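Side-chain contacts in tudor domain-containing protein 1 (Homo sapiens, PDB 5M9N), which probably represses transposable elements during spermatogenesis through the piRNA pathway, and binds Piwi proteins methylated on arginine, with Tudor domains 2 and 3 binding arginine-methylated peptides more tightly than domain 1: residues V19-L24 and Y82-D87; A102-Y107 and E111-G116. One frame throughout, in Å; residues are numbered along the deposited sequence.

Interaction 1 of 2, residues V19-L24 and Y82-D87; sequences VDKSDL and YPAIGD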
loop_
_atom_site.group_PDB
_atom_site.type_symbol
_atom_site.label_atom_id
_atom_site.label_comp_id
_atom_site.label_asym_id
_atom_site.label_seq_id
_atom_site.Cartn_x
_atom_site.Cartn_y
_atom_site.Cartn_z
ATOM N N VAL A 19 -3.975 9.712 24.412
ATOM C CA VAL A 19 -2.946 9.431 23.426
ATOM C C VAL A 19 -2.053 10.647 23.145
ATOM O O VAL A 19 -2.524 11.708 22.671
ATOM C CB VAL A 19 -3.540 8.903 22.094
ATOM C CG1 VAL A 19 -2.433 8.672 21.085
ATOM C CG2 VAL A 19 -4.318 7.609 22.308
ATOM N N ASP A 20 -0.759 10.469 23.416
ATOM C CA ASP A 20 0.252 11.379 22.921
ATOM C C ASP A 20 0.391 11.027 21.446
ATOM O O ASP A 20 0.687 9.880 21.103
ATOM C CB ASP A 20 1.584 11.217 23.683
ATOM C CG ASP A 20 2.456 12.475 23.631
ATOM O OD1 ASP A 20 2.600 13.067 22.540
ATOM O OD2 ASP A 20 3.003 12.869 24.691
ATOM N N LYS A 21 0.134 12.005 20.585
ATOM C CA LYS A 21 0.311 11.850 19.147
ATOM C C LYS A 21 1.776 11.612 18.740
ATOM O O LYS A 21 2.029 11.091 17.645
ATOM C CB LYS A 21 -0.243 13.068 18.401
ATOM C CG LYS A 21 -1.740 13.009 18.139
ATOM C CD LYS A 21 -2.256 14.248 17.416
ATOM C CE LYS A 21 -1.650 14.413 16.025
ATOM N NZ LYS A 21 -2.299 15.487 15.208
ATOM N N SER A 22 2.731 11.990 19.597
ATOM C CA SER A 22 4.123 11.548 19.444
ATOM C C SER A 22 4.202 10.036 19.412
ATOM O O SER A 22 5.011 9.481 18.692
ATOM C CB SER A 22 5.007 12.043 20.590
ATOM O OG SER A 22 5.098 13.458 20.583
ATOM N N ASP A 23 3.364 9.374 20.197
ATOM C CA ASP A 23 3.310 7.922 20.196
ATOM C C ASP A 23 2.538 7.297 19.020
ATOM O O ASP A 23 2.313 6.084 19.042
ATOM C CB ASP A 23 2.719 7.408 21.526
ATOM C CG ASP A 23 3.510 7.873 22.763
ATOM O OD1 ASP A 23 4.609 8.479 22.641
ATOM O OD2 ASP A 23 3.015 7.600 23.874
ATOM N N LEU A 24 2.144 8.068 18.003
ATOM C CA LEU A 24 1.389 7.513 16.875
ATOM C C LEU A 24 2.240 7.414 15.623
ATOM O O LEU A 24 1.807 7.767 14.523
ATOM C CB LEU A 24 0.092 8.296 16.621
ATOM C CG LEU A 24 -0.977 8.076 17.700
ATOM C CD1 LEU A 24 -2.256 8.824 17.349
ATOM C CD2 LEU A 24 -1.265 6.577 17.900
ATOM N N TYR A 82 -11.675 14.973 14.068
ATOM C CA TYR A 82 -11.111 15.713 13.002
ATOM C C TYR A 82 -9.627 15.482 13.100
ATOM O O TYR A 82 -8.903 16.294 13.695
ATOM C CB TYR A 82 -11.439 17.223 13.119
ATOM C CG TYR A 82 -12.874 17.547 12.824
ATOM C CD1 TYR A 82 -13.301 17.818 11.525
ATOM C CD2 TYR A 82 -13.812 17.612 13.853
ATOM C CE1 TYR A 82 -14.641 18.104 11.264
ATOM C CE2 TYR A 82 -15.151 17.909 13.606
ATOM C CZ TYR A 82 -15.563 18.148 12.314
ATOM O OH TYR A 82 -16.892 18.444 12.088
ATOM N N PRO A 83 -9.137 14.396 12.453
ATOM C CA PRO A 83 -7.697 14.179 12.395
ATOM C C PRO A 83 -6.962 15.233 11.579
ATOM O O PRO A 83 -7.562 15.857 10.683
ATOM C CB PRO A 83 -7.599 12.793 11.753
ATOM C CG PRO A 83 -8.817 12.669 10.914
ATOM C CD PRO A 83 -9.879 13.339 11.753
ATOM N N ALA A 84 -5.680 15.420 11.885
ATOM C CA ALA A 84 -4.835 16.331 11.173
ATOM C C ALA A 84 -4.291 15.653 9.968
ATOM O O ALA A 84 -4.249 14.388 9.931
ATOM C CB ALA A 84 -3.681 16.836 12.051
ATOM N N ILE A 85 -3.846 16.477 8.996
ATOM C CA ILE A 85 -3.198 15.997 7.786
ATOM C C ILE A 85 -1.977 15.237 8.216
ATOM O O ILE A 85 -1.239 15.699 9.041
ATOM C CB ILE A 85 -2.816 17.096 6.759
ATOM C CG1 ILE A 85 -4.051 17.905 6.310
ATOM C CG2 ILE A 85 -2.062 16.494 5.564
ATOM C CD1 ILE A 85 -5.292 17.095 6.038
ATOM N N GLY A 86 -1.850 14.024 7.715
ATOM C CA GLY A 86 -0.764 13.140 8.090
ATOM C C GLY A 86 -0.937 12.245 9.299
ATOM O O GLY A 86 -0.029 11.527 9.644
ATOM N N ASP A 87 -2.067 12.288 9.977
ATOM C CA ASP A 87 -2.267 11.439 11.111
ATOM C C ASP A 87 -2.547 10.043 10.528
ATOM O O ASP A 87 -3.043 9.921 9.407
ATOM C CB ASP A 87 -3.495 11.835 11.929
ATOM C CG ASP A 87 -3.228 12.991 12.865
ATOM O OD1 ASP A 87 -2.085 13.471 12.924
ATOM O OD2 ASP A 87 -4.202 13.333 13.543
#

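Interaction 2 of 2, residues A102-Y107 and E111-G116; sequences ASVLAY and ESVLVG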
loop_
_atom_site.group_PDB
_atom_site.type_symbol
_atom_site.label_atom_id
_atom_site.label_comp_id
_atom_site.label_asym_id
_atom_site.label_seq_id
_atom_site.Cartn_x
_atom_site.Cartn_y
_atom_site.Cartn_z
ATOM N N ALA A 102 -5.211 3.899 8.102
ATOM C CA ALA A 102 -5.270 4.838 7.030
ATOM C C ALA A 102 -4.568 6.153 7.409
ATOM O O ALA A 102 -4.625 6.562 8.553
ATOM C CB ALA A 102 -6.687 5.120 6.648
ATOM N N SER A 103 -3.864 6.703 6.429
ATOM C CA SER A 103 -3.201 8.025 6.537
ATOM C C SER A 103 -4.135 9.089 6.046
ATOM O O SER A 103 -4.682 8.973 4.991
ATOM C CB SER A 103 -1.981 8.009 5.651
ATOM O OG SER A 103 -1.221 9.157 5.861
ATOM N N VAL A 104 -4.282 10.169 6.803
ATOM C CA VAL A 104 -5.104 11.300 6.365
ATOM C C VAL A 104 -4.359 12.142 5.329
ATOM O O VAL A 104 -3.369 12.759 5.676
ATOM C CB VAL A 104 -5.460 12.125 7.592
ATOM C CG1 VAL A 104 -6.303 13.351 7.216
ATOM C CG2 VAL A 104 -6.170 11.237 8.610
ATOM N N LEU A 105 -4.775 12.142 4.065
ATOM C CA LEU A 105 -3.948 12.798 3.031
ATOM C C LEU A 105 -4.353 14.270 2.827
ATOM O O LEU A 105 -3.524 15.058 2.561
ATOM C CB LEU A 105 -3.974 12.070 1.699
ATOM C CG LEU A 105 -3.607 10.557 1.768
ATOM C CD1 LEU A 105 -3.805 9.969 0.411
ATOM C CD2 LEU A 105 -2.189 10.418 2.232
ATOM N N ALA A 106 -5.625 14.582 3.021
ATOM C CA ALA A 106 -6.208 15.882 2.672
ATOM C C ALA A 106 -7.663 15.863 3.076
ATOM O O ALA A 106 -8.333 14.799 3.058
ATOM C CB ALA A 106 -6.082 16.173 1.165
ATOM N N TYR A 107 -8.197 17.035 3.429
ATOM C CA TYR A 107 -9.637 17.127 3.555
ATOM C C TYR A 107 -10.206 17.413 2.177
ATOM O O TYR A 107 -9.730 18.326 1.463
ATOM C CB TYR A 107 -10.045 18.211 4.580
ATOM C CG TYR A 107 -10.071 17.693 5.970
ATOM C CD1 TYR A 107 -8.909 17.347 6.597
ATOM C CD2 TYR A 107 -11.269 17.556 6.666
ATOM C CE1 TYR A 107 -8.908 16.803 7.885
ATOM C CE2 TYR A 107 -11.299 17.052 7.957
ATOM C CZ TYR A 107 -10.099 16.652 8.562
ATOM O OH TYR A 107 -10.093 16.158 9.878
ATOM N N GLU A 111 -16.454 17.931 5.840
ATOM C CA GLU A 111 -16.885 16.674 6.445
ATOM C C GLU A 111 -16.369 15.361 5.771
ATOM O O GLU A 111 -16.854 14.297 6.089
ATOM C CB GLU A 111 -18.425 16.684 6.498
ATOM C CG GLU A 111 -19.032 18.011 7.076
ATOM C CD GLU A 111 -18.654 18.301 8.551
ATOM O OE1 GLU A 111 -18.174 17.372 9.262
ATOM O OE2 GLU A 111 -18.849 19.472 9.032
ATOM N N SER A 112 -15.339 15.439 4.931
ATOM C CA SER A 112 -14.876 14.293 4.151
ATOM C C SER A 112 -13.368 14.391 3.961
ATOM O O SER A 112 -12.819 15.488 3.959
ATOM C CB SER A 112 -15.640 14.175 2.817
ATOM O OG SER A 112 -15.349 15.241 1.944
ATOM N N VAL A 113 -12.686 13.243 3.924
ATOM C CA VAL A 113 -11.220 13.225 3.889
ATOM C C VAL A 113 -10.707 12.242 2.839
ATOM O O VAL A 113 -11.264 11.151 2.732
ATOM C CB VAL A 113 -10.703 12.838 5.267
ATOM C CG1 VAL A 113 -9.197 12.777 5.348
ATOM C CG2 VAL A 113 -11.163 13.804 6.312
ATOM N N LEU A 114 -9.636 12.600 2.132
ATOM C CA LEU A 114 -8.914 11.674 1.239
ATOM C C LEU A 114 -7.998 10.846 2.130
ATOM O O LEU A 114 -7.239 11.422 2.893
ATOM C CB LEU A 114 -8.135 12.448 0.216
ATOM C CG LEU A 114 -7.283 11.617 -0.716
ATOM C CD1 LEU A 114 -8.152 10.748 -1.600
ATOM C CD2 LEU A 114 -6.405 12.530 -1.539
ATOM N N VAL A 115 -8.172 9.511 2.138
ATOM C CA VAL A 115 -7.332 8.678 2.982
ATOM C C VAL A 115 -6.591 7.601 2.141
ATOM O O VAL A 115 -7.132 7.166 1.148
ATOM C CB VAL A 115 -8.093 7.967 4.130
ATOM C CG1 VAL A 115 -8.785 8.984 5.076
ATOM C CG2 VAL A 115 -9.083 6.898 3.626
ATOM N N GLY A 116 -5.369 7.278 2.530
ATOM C CA GLY A 116 -4.596 6.154 1.931
ATOM C C GLY A 116 -4.535 4.966 2.862
ATOM O O GLY A 116 -4.251 5.123 4.065
#

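Interaction 1 of 2, residues V19-L24 and Y82-D87
Lys-21 and Asp-87 make a surface salt bridge between the N-terminal arm of this extended Tudor domain and the type II beta turn, Ala-84 to Asp-87, that leads into strand 88-92 of the Tudor core. Following the arm, Asp-20 sets up the bend first: its OD1 takes the backbone N of Ser-22 at 3.1 Å, an Asx turn, and receives a second, weak bond from Ser-22 OG. The backbone then winds through one short 3-10 segment, 21-23, with Asp-23 N bonded to Asp-20 O and Leu-24 N to Lys-21 O. Lys-21 starts off with CG opposite its carbonyl carbon (chi1 -84°), and its chain bends once, at chi3 (63°). The lysine side chain crosses that of Asp-87 at about a right angle, which brings its ammonium group to both carboxylate oxygens. NZ lies 3.1 Å from Asp-87 OD1, on the syn lone pair, while its bond to OD2 is longer and weak. The methylene beside the charge also closes in, with Lys-21 CE 3.3 Å from Asp-87 OD1. The methyl of Ala-84 lies against the ammonium group, CB 3.7 Å from Lys-21 NZ. Lys-21 also meets a crystal neighbour, so lattice packing may influence where its end settles. At the close of the segment, Leu-24 turns to other company, packing on Ile-134 and Leu-139. The carboxylate that receives the lysine is itself tied into its own turn. Asp-87 N donates to Ala-84 O, and the same two residues are joined a second time through the side chain: Ala-84 N reaches Asp-87 OD2 at 3.0 Å from above the carboxylate plane, 74° out of it.

Interaction 2 of 2, residues A102-Y107 and E111-G116
Val-113 sets one methyl over the ring of Tyr-107 and presses the other against Val-104, in the antiparallel hairpin of strands 99-109 and 112-117 of the Tudor barrel. The methyl on the ring is CG2, 3.7 Å from the centroid and 13° off the normal, a CH-pi contact over the middle of one face. With Val-113 CG1 anti to the backbone N (chi1 180°), the two methyls diverge along the partner strand: CG1 lies 3.5 Å from Val-104 CG1, tighter than usual for two carbons, and 3.2 Å from Ala-106 O. Val-104, Tyr-107, Val-113 and Val-115 share this face of the sheet, and the three valines are buried.

Between Val-104 and Ala-106 the register shifts by one residue. Leu-105 and Ala-106 both stand opposite Leu-114, a classic beta bulge, and Leu-114 serves both: its O accepts from Leu-105 N at 2.8 Å and its N donates to Ala-106 O at 2.7 Å. The extra residue, Leu-105, turns its side chain across the partner strand, where CD1 meets Leu-114 CG at 4.0 Å and reaches over the backbone of Gly-116. Beyond the bulge regular pairing holds, Ser-103 and Gly-116 exchanging two backbone bonds, and Ala-102 CB packs on Val-115 CB.

Both strands are interior in a five-stranded antiparallel sheet, with 99-109 at its centre. On one flank strand 88-92 meets Ala-102, Ser-103 and Val-104; on the other, strand 123-127 packs against Ser-112, Leu-114 and Val-115, while Leu-131 of the short strand 131-132 touches both Val-113 and Val-115.

From the N terminus, interaction 1 closes a wide loop: 57 residues, including strands 36-44 and 49-54 and helix 58-73, run between the arm and the turn before strand 88-92. Interaction 2 opens only afterwards and spans the short turn of a hairpin, so the two follow in series and neither nests nor crosses. They nevertheless meet. Gly-86 N lies 2.8 Å from Val-104 O and Pro-83 O lies 2.7 Å from Tyr-107 OH, both probable hydrogen bonds, which set segment 82-87 alongside strand 99-109. Through that segment the N-terminal arm is joined to the five-stranded Tudor sheet, whereas strands 36-44 and 49-54 belong to the separate mixed sheet.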